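Local coordinates for protein twin-arginine translocation pathway signal (Rhodoferax ferrireducens, PDB 5IM2) that probably serves as the solute-binding protein of a TRAP transport system, and holds a copurified benzoate between its two lobes, at residues Arg125-Glu130 with Pro194-Thr199; Leu165-Pro170 with Leu258-Phe263. All coordinates share one frame; numbering follows the deposited sequence.

Overall arrangement
Both contacts belong to the region where the two sheets of this solute-binding protein are joined, and both reach the bound benzoate. Their centres lie about 9 Å apart. Contact 1 is built on charged and polar side chains. Contact 2 pairs two chain segments that pass from one sheet to the other. Glu130 links them: its OE2 probably accepts a hydrogen bond from Thr262 N at 3.1 Å. Val198 also packs on Tyr259, with CG2 3.6 Å from CD2 of that ring. Contact 1 meets the ligand through Pro194, on the carboxylate side. Contact 2 meets it through His168 and Phe263, which touch the benzoate ring.

Contact 1. Residues Arg125-Glu130 with Pro194-Thr199; sequences RIEVFE and PTRQVT. With BEZ (benzoic acid), chain B.
Glu127 and Arg196 form a side-on salt bridge, one oxygen to each of two nitrogens. Arg196 NE gives a bond of 2.7 Å to Glu127 OE2, on the syn lone pair of that oxygen. Arg196 NH2 reaches Glu127 OE1 at 3.0 Å. Glu127 comes to the edge of the Arg196 guanidinium, near its plane, and the carboxylate is turned 34° from that plane. The Arg196 chain runs extended from CG to NE and carries the guanidinium across Glu127. Asp342 also pairs with Arg196 NH2.

Amide and hydroxyl bonds add to the charge pair. Gln197 NE2 donates to Glu127 OE1 at 3.1 Å, from above the carboxylate plane. This oxygen therefore takes two donors from different directions. The bend of Gln197 at chi2 (-43°) turns its amide toward the glutamate. Thr195 OG1 donates to Glu130 OE1 at 2.9 Å, also from above the carboxylate plane.

Thr195 is at the N-cap position of helix 196-205. Both glutamates bind side chains at this helix start. The helix end would probably favour their negative charge. In this family 7 solute-binding protein, the contact ties the loop before helix 138-152 to helix 196-205. Residues 126-130 form a short 3-10 segment, which places Glu127 and Glu130 on the same side.

Two waters add bridges. One donates to Glu130 OE1 at 2.7 Å, weakly to Glu127 OE2, and accepts from Gln197 N. The other joins two carbonyls, Glu130 O and Gln197 O. Trp339 of helix 334-345 packs on Glu127 and Gln197. Pro194 CB lies 3.7 Å from O1 of the benzoate.

Contact 2. Residues Leu165-Pro170 with Leu258-Phe263; sequences LQVHGP and LYTATF. With BEZ (benzoic acid), chain B.
His168 lays one ring face over the backbone of Ala261, whose N sits 3.4 Å above the ring plane, toward the rim. His168 CD2 meets Phe263 CE1 at 3.6 Å, rim to rim, with the planes 61° apart. Tyr259 CE2 comes to the edge of the imidazole. The three rings form an aromatic cluster beside the benzoate.

Hydrogen bonds fix the rotation of the imidazole. His168 ND1 donates to Gly169 O at 2.7 Å, in the ring plane and on a lone pair of the carbonyl. His168 NE2 shares a water with Tyr259 OH, and this water donates to O1 of the benzoate at 2.7 Å. The ligand ring also touches Phe263, CE2 to C3 at 3.7 Å. With an alanine in place of the histidine, the water would probably lose one of its holds, and a gap is likely to open beside Phe263 and the benzoate ring.

Thr260 OG1 donates to His168 O at 2.8 Å, from above the carbonyl plane. The Thr260 hydroxyl is turned anti to its own nitrogen (chi1 -172°), which points OG1 at 165-170 and sets CG2 against Val167 CB.

Gln166 and Phe263 form an antiparallel hydrogen-bonded pair, with Gln166 N to Phe263 O at 3.0 Å and Phe263 N to Gln166 O at 2.7 Å. The Gln166 amide packs along Phe263 CB and CD1. Its OE1 accepts from Trp113, which also stacks on Phe263, and its NE2 bonds Gln299.

Strand 161-167 edges a five-stranded sheet and pairs here with strand 262-267. Both segments cross to the other sheet, which holds strands 171-175 and 247-251. His168 and Phe263 line the benzoate pocket at this crossing. Helix 138-152 packs on Leu165 and Val167, and helix 289-301 covers Gln166, His168 and Phe263.

Contact 1. Residues Arg125-Glu130 with Pro194-Thr199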
# COMPACT_ATOMS: atom_id res chain seq x y z
N ARG A 125 -11.43 6.01 -6.68
CA ARG A 125 -12.33 5.01 -6.10
C ARG A 125 -11.60 3.93 -5.29
O ARG A 125 -12.17 3.38 -4.33
CB ARG A 125 -13.17 4.37 -7.20
CG ARG A 125 -14.22 5.27 -7.76
CD ARG A 125 -14.80 4.74 -9.03
NE ARG A 125 -13.90 4.99 -10.14
CZ ARG A 125 -14.22 4.80 -11.42
NH1 ARG A 125 -15.40 4.31 -11.76
NH2 ARG A 125 -13.33 5.08 -12.35
N ILE A 126 -10.35 3.59 -5.64
CA ILE A 126 -9.65 2.57 -4.89
C ILE A 126 -9.31 3.05 -3.48
O ILE A 126 -9.00 2.24 -2.59
CB ILE A 126 -8.38 2.12 -5.65
CG1 ILE A 126 -7.86 0.84 -5.02
CG2 ILE A 126 -7.32 3.18 -5.65
CD1 ILE A 126 -6.56 0.32 -5.68
N GLU A 127 -9.37 4.36 -3.26
CA GLU A 127 -9.03 4.97 -1.98
C GLU A 127 -9.95 4.54 -0.84
O GLU A 127 -9.62 4.82 0.32
CB GLU A 127 -9.11 6.49 -2.06
CG GLU A 127 -8.13 7.22 -2.91
CD GLU A 127 -8.42 8.74 -2.90
OE1 GLU A 127 -9.60 9.17 -2.65
OE2 GLU A 127 -7.48 9.52 -3.15
N VAL A 128 -11.08 3.90 -1.12
CA VAL A 128 -11.99 3.46 -0.07
C VAL A 128 -11.24 2.57 0.93
O VAL A 128 -11.57 2.53 2.12
CB VAL A 128 -13.21 2.76 -0.71
CG1 VAL A 128 -12.82 1.43 -1.34
CG2 VAL A 128 -14.33 2.63 0.30
N PHE A 129 -10.24 1.84 0.46
CA PHE A 129 -9.52 0.89 1.32
C PHE A 129 -8.51 1.56 2.23
O PHE A 129 -8.01 0.90 3.16
CB PHE A 129 -8.85 -0.17 0.45
CG PHE A 129 -9.84 -1.09 -0.17
CD1 PHE A 129 -10.44 -2.09 0.58
CD2 PHE A 129 -10.29 -0.88 -1.47
CE1 PHE A 129 -11.41 -2.88 0.04
CE2 PHE A 129 -11.26 -1.68 -2.03
CZ PHE A 129 -11.84 -2.66 -1.28
N GLU A 130 -8.25 2.84 1.99
CA GLU A 130 -7.33 3.67 2.77
C GLU A 130 -8.05 4.50 3.82
O GLU A 130 -7.39 5.21 4.58
CB GLU A 130 -6.54 4.59 1.83
CG GLU A 130 -5.69 3.78 0.85
CD GLU A 130 -4.87 4.61 -0.11
OE1 GLU A 130 -5.06 5.83 -0.19
OE2 GLU A 130 -4.03 4.01 -0.80
N PRO A 194 1.42 8.41 3.04
CA PRO A 194 1.71 8.04 1.65
C PRO A 194 0.74 8.60 0.61
O PRO A 194 1.13 8.75 -0.56
CB PRO A 194 1.64 6.51 1.69
CG PRO A 194 0.63 6.21 2.81
CD PRO A 194 0.90 7.29 3.83
N THR A 195 -0.51 8.87 1.00
CA THR A 195 -1.56 9.25 0.07
C THR A 195 -2.46 10.31 0.71
O THR A 195 -2.49 10.45 1.93
CB THR A 195 -2.42 8.06 -0.29
OG1 THR A 195 -3.15 7.69 0.89
CG2 THR A 195 -1.56 6.88 -0.75
N ARG A 196 -3.30 10.96 -0.10
CA ARG A 196 -4.18 12.02 0.42
C ARG A 196 -5.19 11.49 1.45
O ARG A 196 -5.55 12.22 2.37
CB ARG A 196 -4.89 12.73 -0.74
CG ARG A 196 -6.09 12.01 -1.29
CD ARG A 196 -6.88 12.86 -2.29
NE ARG A 196 -8.07 12.14 -2.76
CZ ARG A 196 -9.20 12.71 -3.19
NH1 ARG A 196 -9.33 14.03 -3.21
NH2 ARG A 196 -10.21 11.94 -3.59
N GLN A 197 -5.69 10.25 1.34
CA GLN A 197 -6.62 9.84 2.39
C GLN A 197 -5.91 9.65 3.72
O GLN A 197 -6.51 9.88 4.76
CB GLN A 197 -7.39 8.55 2.04
CG GLN A 197 -8.50 8.71 1.04
CD GLN A 197 -9.35 9.92 1.23
OE1 GLN A 197 -9.75 10.25 2.36
NE2 GLN A 197 -9.70 10.57 0.14
N VAL A 198 -4.65 9.20 3.72
CA VAL A 198 -3.97 9.05 5.00
C VAL A 198 -3.59 10.41 5.55
O VAL A 198 -3.68 10.64 6.77
CB VAL A 198 -2.76 8.12 4.83
CG1 VAL A 198 -2.07 7.87 6.17
CG2 VAL A 198 -3.19 6.81 4.18
N THR A 199 -3.18 11.35 4.68
CA THR A 199 -2.83 12.69 5.19
C THR A 199 -4.07 13.43 5.66
O THR A 199 -4.00 14.18 6.64
CB THR A 199 -2.07 13.52 4.15
OG1 THR A 199 -2.85 13.68 2.96
CG2 THR A 199 -0.72 12.90 3.83
C BEZ B . 4.50 3.65 1.93
O1 BEZ B . 3.95 3.99 3.02
O2 BEZ B . 4.75 4.52 1.07
C1 BEZ B . 4.89 2.22 1.71
C2 BEZ B . 5.49 1.85 0.50
C3 BEZ B . 5.87 0.52 0.33
C4 BEZ B . 5.63 -0.41 1.33
C5 BEZ B . 5.02 -0.04 2.51
C6 BEZ B . 4.64 1.29 2.70
O HOH W 1 -5.63 8.31 -0.98
O HOH W 2 -7.40 7.27 6.29

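Contact 2. Residues Leu165-Pro170 with Leu258-Phe263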
# COMPACT_ATOMS: atom_id res chain seq x y z
N LEU A 165 -3.93 -6.31 -7.21
CA LEU A 165 -4.27 -5.19 -6.34
C LEU A 165 -4.16 -5.68 -4.90
O LEU A 165 -4.62 -6.78 -4.60
CB LEU A 165 -5.70 -4.69 -6.59
CG LEU A 165 -5.89 -3.99 -7.92
CD1 LEU A 165 -7.36 -4.10 -8.31
CD2 LEU A 165 -5.43 -2.52 -7.83
N GLN A 166 -3.57 -4.88 -4.00
CA GLN A 166 -3.35 -5.36 -2.64
C GLN A 166 -3.10 -4.20 -1.69
O GLN A 166 -2.98 -3.04 -2.10
CB GLN A 166 -2.21 -6.39 -2.60
CG GLN A 166 -0.95 -5.97 -3.36
CD GLN A 166 0.30 -5.82 -2.51
OE1 GLN A 166 1.39 -5.82 -3.03
NE2 GLN A 166 0.14 -5.66 -1.24
N VAL A 167 -3.12 -4.53 -0.40
CA VAL A 167 -2.87 -3.59 0.69
C VAL A 167 -1.73 -4.15 1.54
O VAL A 167 -1.35 -5.32 1.40
CB VAL A 167 -4.11 -3.32 1.55
CG1 VAL A 167 -5.24 -2.80 0.67
CG2 VAL A 167 -4.51 -4.59 2.32
N HIS A 168 -1.18 -3.31 2.42
CA HIS A 168 -0.19 -3.76 3.38
C HIS A 168 -0.80 -4.00 4.78
O HIS A 168 -2.01 -3.92 4.98
CB HIS A 168 1.03 -2.81 3.40
CG HIS A 168 0.77 -1.38 3.83
ND1 HIS A 168 0.19 -1.04 5.03
CD2 HIS A 168 1.12 -0.21 3.23
CE1 HIS A 168 0.13 0.29 5.13
NE2 HIS A 168 0.72 0.81 4.07
N GLY A 169 0.06 -4.39 5.75
CA GLY A 169 -0.39 -4.62 7.10
C GLY A 169 -0.79 -3.33 7.79
O GLY A 169 -0.70 -2.23 7.24
N PRO A 170 -1.25 -3.45 9.03
CA PRO A 170 -1.76 -2.26 9.73
C PRO A 170 -0.71 -1.17 9.87
O PRO A 170 0.45 -1.42 10.18
CB PRO A 170 -2.19 -2.80 11.10
CG PRO A 170 -2.43 -4.28 10.85
CD PRO A 170 -1.44 -4.68 9.81
N LEU A 258 -5.67 1.27 11.90
CA LEU A 258 -5.93 2.68 11.64
C LEU A 258 -6.02 2.95 10.14
O LEU A 258 -6.95 3.62 9.68
CB LEU A 258 -4.84 3.54 12.27
CG LEU A 258 -4.99 5.04 11.96
CD1 LEU A 258 -6.25 5.58 12.56
CD2 LEU A 258 -3.79 5.78 12.50
N TYR A 259 -5.06 2.47 9.35
CA TYR A 259 -5.12 2.63 7.90
C TYR A 259 -4.28 1.54 7.24
O TYR A 259 -3.45 0.88 7.86
CB TYR A 259 -4.62 4.03 7.45
CG TYR A 259 -3.12 4.09 7.35
CD1 TYR A 259 -2.34 4.27 8.47
CD2 TYR A 259 -2.49 3.87 6.13
CE1 TYR A 259 -0.94 4.24 8.39
CE2 TYR A 259 -1.10 3.85 6.04
CZ TYR A 259 -0.34 4.03 7.17
OH TYR A 259 1.04 4.00 7.07
N THR A 260 -4.51 1.39 5.94
CA THR A 260 -3.58 0.72 5.05
C THR A 260 -3.53 1.49 3.73
O THR A 260 -4.36 2.37 3.46
CB THR A 260 -3.96 -0.75 4.85
OG1 THR A 260 -2.91 -1.40 4.13
CG2 THR A 260 -5.28 -0.92 4.11
N ALA A 261 -2.51 1.21 2.93
CA ALA A 261 -2.38 1.79 1.61
C ALA A 261 -2.57 0.71 0.56
O ALA A 261 -2.30 -0.46 0.80
CB ALA A 261 -1.02 2.48 1.44
N THR A 262 -3.06 1.12 -0.61
CA THR A 262 -3.27 0.22 -1.72
C THR A 262 -2.11 0.26 -2.69
O THR A 262 -1.43 1.27 -2.85
CB THR A 262 -4.55 0.56 -2.49
OG1 THR A 262 -4.49 1.89 -3.00
CG2 THR A 262 -5.72 0.43 -1.59
N PHE A 263 -1.90 -0.88 -3.33
CA PHE A 263 -0.86 -1.06 -4.32
C PHE A 263 -1.46 -1.70 -5.56
O PHE A 263 -2.39 -2.51 -5.45
CB PHE A 263 0.27 -1.99 -3.80
CG PHE A 263 0.94 -1.49 -2.57
CD1 PHE A 263 0.34 -1.66 -1.34
CD2 PHE A 263 2.17 -0.82 -2.64
CE1 PHE A 263 0.95 -1.18 -0.20
CE2 PHE A 263 2.77 -0.35 -1.51
CZ PHE A 263 2.16 -0.54 -0.28
C BEZ B . 4.50 3.65 1.93
O1 BEZ B . 3.95 3.99 3.02
O2 BEZ B . 4.75 4.52 1.07
C1 BEZ B . 4.89 2.22 1.71
C2 BEZ B . 5.49 1.85 0.50
C3 BEZ B . 5.87 0.52 0.33
C4 BEZ B . 5.63 -0.41 1.33
C5 BEZ B . 5.02 -0.04 2.51
C6 BEZ B . 4.64 1.29 2.70
O HOH W 3 1.83 3.40 4.57